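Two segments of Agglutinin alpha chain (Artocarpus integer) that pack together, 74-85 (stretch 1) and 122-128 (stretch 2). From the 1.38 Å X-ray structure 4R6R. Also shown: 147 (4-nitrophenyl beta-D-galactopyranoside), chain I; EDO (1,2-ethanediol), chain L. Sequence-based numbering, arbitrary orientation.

Stretch 1 74-85: NVSGYVVVRSLT
Stretch 2, residues 122-128: YWLDYFS

Stretch 1 is a hairpin end: strand 74-75, a type I' turn from Val75 to Tyr78, then strand 78-85. Stretch 2 enters as loop at Tyr122 and Trp123 and becomes strand at Leu124. The two longer strands cross at 76°, approaching to 4.7 Å, so register holds only near the crossing, with CA atoms 4.3 Å apart for Val80 and Asp125 and 5.6 Å for Val81 and Leu124.

Val75 (phi/psi -135/124, chi1 t) closes the turn with Tyr78, Val75 N to Tyr78 O at 2.8 Å and Tyr78 N to Val75 O at 2.9 Å. Its CG1 sits 3.5 Å from the centroid of the six-membered ring of Trp123 (-129/169, chi1 m, chi2 -76°), 14° off the normal, a CH-pi contact over the face. Ser76 (56/27) and Gly77 (79/19) take the positive phi values of the turn; Ser76, chi1 m, brings OG to 3.5 Å from Trp123 CH2. Tyr78 (chi1 m, chi2 -79°) meets the edge of the indole, CD2 to Trp123 CZ3 4.5 Å, while C6 of the bound galactoside lies over one face of the Tyr78 ring.

A water donates to Val79 O and to OD1 of Asp125 (-81/-43, chi1 m), 2.8 Å each, bridging the strands. Val80 (-137/170, chi1 m) packs CB 4.0 Å from Trp123 CB. One direct hydrogen bond joins the stretches: Val81 N to Leu124 O, 2.8 Å and nearly straight at 173°. Around it, Val81 (chi1 t) sets CB 3.8 Å from CD2 of Leu124 (t, p) and CG2 4.2 Å from CD1 of Phe127 (chi1 p, chi2 -76°), at that ring's edge.

The CA-to-CB bond of Arg82 points away from stretch 2, and its -77/-30 backbone interrupts the extended run. Leu84 (m, t) returns toward stretch 2, CD1 4.2 Å from Leu124 CD2 and CD2 4.0 Å from Phe127 CE1. The rule is one direct backbone hydrogen bond and one water bridge, set among apolar side-chain contacts.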

ATOM      1  N   ASN A  74      20.668  29.044  -4.356  1.00 21.89           N
ATOM      2  CA  ASN A  74      20.779  30.235  -3.525  1.00 23.70           C
ATOM      3  C   ASN A  74      19.898  31.350  -3.976  1.00 20.27           C
ATOM      4  O   ASN A  74      19.870  31.732  -5.190  1.00 23.47           O
ATOM      5  CB  ASN A  74      22.218  30.745  -3.610  1.00 22.74           C
ATOM      6  N   VAL A  75      19.108  31.860  -3.043  1.00 19.98           N
ATOM      7  CA  VAL A  75      18.514  33.180  -3.199  1.00 18.32           C
ATOM      8  C   VAL A  75      18.685  33.926  -1.867  1.00 19.53           C
ATOM      9  O   VAL A  75      18.291  33.435  -0.841  1.00 20.14           O
ATOM     10  CB  VAL A  75      16.994  33.127  -3.544  1.00 18.60           C
ATOM     11  CG1 VAL A  75      16.466  34.560  -3.682  1.00 20.74           C
ATOM     12  CG2 VAL A  75      16.754  32.363  -4.851  1.00 21.01           C
ATOM     13  N   SER A  76      19.315  35.125  -1.894  1.00 20.10           N
ATOM     14  CA  SER A  76      19.508  35.960  -0.686  1.00 22.02           C
ATOM     15  C   SER A  76      20.240  35.161   0.407  1.00 21.22           C
ATOM     16  O   SER A  76      20.044  35.376   1.605  1.00 28.19           O
ATOM     17  CB  SER A  76      18.190  36.578  -0.210  1.00 22.16           C
ATOM     18  OG  SER A  76      17.693  37.481  -1.177  1.00 25.59           O
ATOM     19  N   GLY A  77      21.028  34.190  -0.044  1.00 23.52           N
ATOM     20  CA  GLY A  77      21.834  33.338   0.859  1.00 26.88           C
ATOM     21  C   GLY A  77      21.065  32.212   1.557  1.00 29.20           C
ATOM     22  O   GLY A  77      21.497  31.680   2.599  1.00 31.99           O
ATOM     23  N   TYR A  78      19.903  31.868   1.015  1.00 24.31           N
ATOM     24  CA  TYR A  78      19.102  30.735   1.521  1.00 23.78           C
ATOM     25  C   TYR A  78      19.038  29.739   0.366  1.00 22.76           C
ATOM     26  O   TYR A  78      18.947  30.136  -0.835  1.00 23.81           O
ATOM     27  CB  TYR A  78      17.686  31.196   1.826  1.00 22.64           C
ATOM     28  CG  TYR A  78      17.590  32.144   3.006  1.00 28.88           C
ATOM     29  CD1 TYR A  78      17.636  31.646   4.313  1.00 28.66           C
ATOM     30  CD2 TYR A  78      17.496  33.517   2.815  1.00 24.84           C
ATOM     31  CE1 TYR A  78      17.560  32.512   5.419  1.00 31.08           C
ATOM     32  CE2 TYR A  78      17.406  34.381   3.903  1.00 30.94           C
ATOM     33  CZ  TYR A  78      17.441  33.868   5.196  1.00 31.51           C
ATOM     34  OH  TYR A  78      17.364  34.699   6.304  1.00 39.11           O
ATOM     35  N   VAL A  79      19.117  28.462   0.711  1.00 21.49           N
ATOM     36  CA  VAL A  79      18.855  27.433  -0.319  1.00 18.69           C
ATOM     37  C   VAL A  79      17.347  27.229  -0.418  1.00 19.89           C
ATOM     38  O   VAL A  79      16.681  27.005   0.579  1.00 19.16           O
ATOM     39  CB  VAL A  79      19.505  26.073   0.061  1.00 21.27           C
ATOM     40  CG1 VAL A  79      19.121  24.989  -0.962  1.00 20.08           C
ATOM     41  CG2 VAL A  79      21.022  26.225   0.256  1.00 25.79           C
ATOM     42  N   VAL A  80      16.824  27.454  -1.620  1.00 16.32           N
ATOM     43  CA  VAL A  80      15.334  27.415  -1.827  1.00 15.89           C
ATOM     44  C   VAL A  80      15.023  26.651  -3.126  1.00 14.79           C
ATOM     45  O   VAL A  80      15.926  26.298  -3.855  1.00 15.85           O
ATOM     46  CB  VAL A  80      14.721  28.856  -1.844  1.00 14.84           C
ATOM     47  CG1 VAL A  80      15.042  29.571  -0.514  1.00 17.42           C
ATOM     48  CG2 VAL A  80      15.286  29.671  -2.998  1.00 17.33           C
ATOM     49  N   VAL A  81      13.742  26.339  -3.351  1.00 15.00           N
ATOM     50  CA  VAL A  81      13.322  25.716  -4.576  1.00 14.35           C
ATOM     51  C   VAL A  81      13.113  26.866  -5.580  1.00 12.60           C
ATOM     52  O   VAL A  81      12.172  27.651  -5.474  1.00 13.84           O
ATOM     53  CB  VAL A  81      12.012  24.967  -4.342  1.00 13.91           C
ATOM     54  CG1 VAL A  81      11.519  24.323  -5.644  1.00 14.96           C
ATOM     55  CG2 VAL A  81      12.286  23.931  -3.265  1.00 14.68           C
ATOM     56  N   ARG A  82      14.081  26.983  -6.477  1.00 14.31           N
ATOM     57  CA  ARG A  82      14.099  28.045  -7.470  1.00 14.00           C
ATOM     58  C   ARG A  82      13.130  27.823  -8.649  1.00 14.87           C
ATOM     59  O   ARG A  82      12.618  28.798  -9.182  1.00 14.78           O
ATOM     60  CB  ARG A  82      15.504  28.272  -8.019  1.00 15.34           C
ATOM     61  CG  ARG A  82      16.428  28.793  -6.895  1.00 18.24           C
ATOM     62  CD  ARG A  82      17.640  29.528  -7.425  1.00 24.09           C
ATOM     63  NE  ARG A  82      17.177  30.865  -7.853  1.00 22.47           N
ATOM     64  CZ  ARG A  82      17.939  31.717  -8.537  1.00 25.30           C
ATOM     65  NH1 ARG A  82      19.198  31.383  -8.867  1.00 29.16           N
ATOM     66  NH2 ARG A  82      17.450  32.865  -8.889  1.00 23.95           N
ATOM     67  N   SER A  83      12.837  26.555  -9.045  1.00 13.61           N
ATOM     68  CA  SER A  83      11.898  26.319 -10.105  1.00 14.89           C
ATOM     69  C   SER A  83      11.223  24.989  -9.863  1.00 14.56           C
ATOM     70  O   SER A  83      11.763  24.117  -9.212  1.00 14.38           O
ATOM     71  CB  SER A  83      12.643  26.284 -11.466  1.00 18.34           C
ATOM     72  OG  SER A  83      11.874  26.031 -12.591  1.00 28.50           O
ATOM     73  N   LEU A  84      10.051  24.891 -10.455  1.00 13.87           N
ATOM     74  CA  LEU A  84       9.275  23.615 -10.529  1.00 13.34           C
ATOM     75  C   LEU A  84       8.719  23.463 -11.911  1.00 14.47           C
ATOM     76  O   LEU A  84       8.246  24.431 -12.566  1.00 14.56           O
ATOM     77  CB  LEU A  84       8.094  23.609  -9.566  1.00 13.35           C
ATOM     78  CG  LEU A  84       8.498  23.579  -8.107  1.00 13.26           C
ATOM     79  CD1 LEU A  84       7.286  23.882  -7.206  1.00 15.49           C
ATOM     80  CD2 LEU A  84       9.060  22.191  -7.753  1.00 15.69           C
ATOM     81  N   THR A  85       8.696  22.209 -12.339  1.00 13.75           N
ATOM     82  CA  THR A  85       7.978  21.780 -13.559  1.00 14.54           C
ATOM     83  C   THR A  85       7.166  20.549 -13.244  1.00 15.02           C
ATOM     84  O   THR A  85       7.645  19.642 -12.550  1.00 14.49           O
ATOM     85  CB  THR A  85       8.982  21.416 -14.667  1.00 15.87           C
ATOM     86  OG1 THR A  85       9.777  22.587 -14.929  1.00 17.72           O
ATOM     87  CG2 THR A  85       8.239  20.951 -15.956  1.00 17.58           C
ATOM     88  N   TYR A 122      10.487  33.538   2.727  1.00 14.91           N
ATOM     89  CA  TYR A 122      10.346  34.431   1.541  1.00 16.73           C
ATOM     90  C   TYR A 122      10.013  33.552   0.313  1.00 15.70           C
ATOM     91  O   TYR A 122       9.285  33.973  -0.611  1.00 15.42           O
ATOM     92  CB  TYR A 122      11.674  35.209   1.300  1.00 18.10           C
ATOM     93  CG  TYR A 122      11.876  36.421   2.226  1.00 20.11           C
ATOM     94  CD1 TYR A 122      11.247  36.516   3.439  1.00 18.73           C
ATOM     95  CD2 TYR A 122      12.616  37.513   1.779  1.00 23.75           C
ATOM     96  CE1 TYR A 122      11.407  37.610   4.280  1.00 21.38           C
ATOM     97  CE2 TYR A 122      12.754  38.644   2.593  1.00 25.03           C
ATOM     98  CZ  TYR A 122      12.155  38.661   3.825  1.00 25.40           C
ATOM     99  OH  TYR A 122      12.278  39.766   4.654  1.00 27.11           O
ATOM    100  N   TRP A 123      10.683  32.397   0.263  1.00 15.57           N
ATOM    101  CA  TRP A 123      10.483  31.447  -0.882  1.00 14.10           C
ATOM    102  C   TRP A 123      10.181  30.048  -0.318  1.00 13.96           C
ATOM    103  O   TRP A 123      10.346  29.763   0.874  1.00 14.66           O
ATOM    104  CB  TRP A 123      11.664  31.407  -1.873  1.00 14.51           C
ATOM    105  CG  TRP A 123      11.934  32.807  -2.312  1.00 14.12           C
ATOM    106  CD1 TRP A 123      11.192  33.568  -3.215  1.00 17.05           C
ATOM    107  CD2 TRP A 123      12.948  33.709  -1.745  1.00 15.76           C
ATOM    108  NE1 TRP A 123      11.713  34.859  -3.252  1.00 16.36           N
ATOM    109  CE2 TRP A 123      12.773  34.977  -2.405  1.00 16.87           C
ATOM    110  CE3 TRP A 123      13.923  33.587  -0.750  1.00 15.75           C
ATOM    111  CZ2 TRP A 123      13.574  36.108  -2.096  1.00 16.76           C
ATOM    112  CZ3 TRP A 123      14.753  34.714  -0.481  1.00 18.75           C
ATOM    113  CH2 TRP A 123      14.559  35.927  -1.137  1.00 18.22           C
ATOM    114  N   LEU A 124       9.759  29.146  -1.229  1.00 14.30           N
ATOM    115  CA  LEU A 124       9.609  27.730  -0.909  1.00 14.92           C
ATOM    116  C   LEU A 124      11.015  27.207  -0.551  1.00 13.58           C
ATOM    117  O   LEU A 124      11.899  27.128  -1.378  1.00 14.35           O
ATOM    118  CB  LEU A 124       9.039  27.001  -2.131  1.00 14.03           C
ATOM    119  CG  LEU A 124       8.827  25.453  -1.949  1.00 11.83           C
ATOM    120  CD1 LEU A 124       7.906  25.129  -0.793  1.00 13.32           C
ATOM    121  CD2 LEU A 124       8.310  24.893  -3.298  1.00 13.15           C
ATOM    122  N   ASP A 125      11.161  26.813   0.702  1.00 14.60           N
ATOM    123  CA  ASP A 125      12.459  26.354   1.189  1.00 15.41           C
ATOM    124  C   ASP A 125      12.736  24.924   0.807  1.00 14.29           C
ATOM    125  O   ASP A 125      13.829  24.606   0.397  1.00 15.71           O
ATOM    126  CB  ASP A 125      12.520  26.452   2.730  1.00 17.03           C
ATOM    127  CG  ASP A 125      12.238  27.879   3.258  1.00 19.35           C
ATOM    128  OD1 ASP A 125      12.950  28.780   2.760  1.00 19.52           O
ATOM    129  OD2 ASP A 125      11.301  28.068   4.083  1.00 23.36           O
ATOM    130  N   TYR A 126      11.702  24.068   0.946  1.00 14.36           N
ATOM    131  CA  TYR A 126      11.906  22.652   0.671  1.00 14.14           C
ATOM    132  C   TYR A 126      10.497  22.116   0.590  1.00 12.36           C
ATOM    133  O   TYR A 126       9.534  22.719   1.098  1.00 13.25           O
ATOM    134  CB  TYR A 126      12.802  21.914   1.748  1.00 15.79           C
ATOM    135  CG  TYR A 126      12.274  21.960   3.124  1.00 16.30           C
ATOM    136  CD1 TYR A 126      11.210  21.149   3.539  1.00 17.87           C
ATOM    137  CD2 TYR A 126      12.866  22.833   4.085  1.00 20.23           C
ATOM    138  CE1 TYR A 126      10.700  21.241   4.831  1.00 19.70           C
ATOM    139  CE2 TYR A 126      12.369  22.924   5.377  1.00 21.28           C
ATOM    140  CZ  TYR A 126      11.305  22.132   5.756  1.00 20.61           C
ATOM    141  OH  TYR A 126      10.838  22.234   7.053  1.00 27.21           O
ATOM    142  N   PHE A 127      10.413  20.908   0.010  1.00 14.57           N
ATOM    143  CA  PHE A 127       9.136  20.181   0.033  1.00 13.59           C
ATOM    144  C   PHE A 127       9.377  18.697  -0.125  1.00 12.99           C
ATOM    145  O   PHE A 127      10.475  18.264  -0.535  1.00 12.94           O
ATOM    146  CB  PHE A 127       8.177  20.665  -1.087  1.00 14.24           C
ATOM    147  CG  PHE A 127       8.545  20.177  -2.468  1.00 13.23           C
ATOM    148  CD1 PHE A 127       9.598  20.729  -3.176  1.00 14.66           C
ATOM    149  CD2 PHE A 127       7.864  19.126  -3.088  1.00 14.14           C
ATOM    150  CE1 PHE A 127       9.986  20.230  -4.428  1.00 15.01           C
ATOM    151  CE2 PHE A 127       8.192  18.700  -4.356  1.00 16.85           C
ATOM    152  CZ  PHE A 127       9.289  19.192  -5.044  1.00 16.80           C
ATOM    153  N   SER A 128       8.362  17.946   0.323  1.00 12.50           N
ATOM    154  CA  SER A 128       8.318  16.497   0.131  1.00 13.43           C
ATOM    155  C   SER A 128       6.960  16.134  -0.441  1.00 12.93           C
ATOM    156  O   SER A 128       6.012  16.929  -0.390  1.00 13.22           O
ATOM    157  CB  SER A 128       8.520  15.785   1.432  1.00 14.09           C
ATOM    158  OG  SER A 128       9.787  16.145   2.030  1.00 15.20           O
TER
HETATM  159  C1  147 I 201      13.338  33.738   5.733  1.00 34.40           C
HETATM  160  C2  147 I 201      13.330  32.678   6.870  1.00 34.24           C
HETATM  161  O2  147 I 201      13.709  33.221   8.166  1.00 37.62           O
HETATM  162  C3  147 I 201      14.254  31.494   6.535  1.00 32.60           C
HETATM  163  O3  147 I 201      14.037  30.467   7.525  1.00 34.36           O
HETATM  164  C4  147 I 201      13.907  30.966   5.069  1.00 28.15           C
HETATM  165  O4  147 I 201      12.595  30.458   5.187  1.00 25.33           O
HETATM  166  C5  147 I 201      13.928  32.195   4.045  1.00 27.24           C
HETATM  167  C6  147 I 201      13.947  31.804   2.549  1.00 24.21           C
HETATM  168  O6  147 I 201      12.646  31.407   2.068  1.00 19.08           O
HETATM  169  O5  147 I 201      12.920  33.180   4.398  1.00 26.49           O
HETATM  170  O1  147 I 201      12.545  34.857   6.204  1.00 39.24           O
HETATM  171  C1  EDO L 204      18.122  38.774  -5.035  1.00 49.50           C
HETATM  172  O1  EDO L 204      18.436  38.354  -3.691  1.00 46.28           O
HETATM  173  C2  EDO L 204      16.765  39.470  -5.054  1.00 48.95           C
HETATM  174  O2  EDO L 204      15.900  38.849  -4.095  1.00 44.81           O
HETATM  175  O   HOH W   1      15.661  28.270   2.818  1.00 22.00           O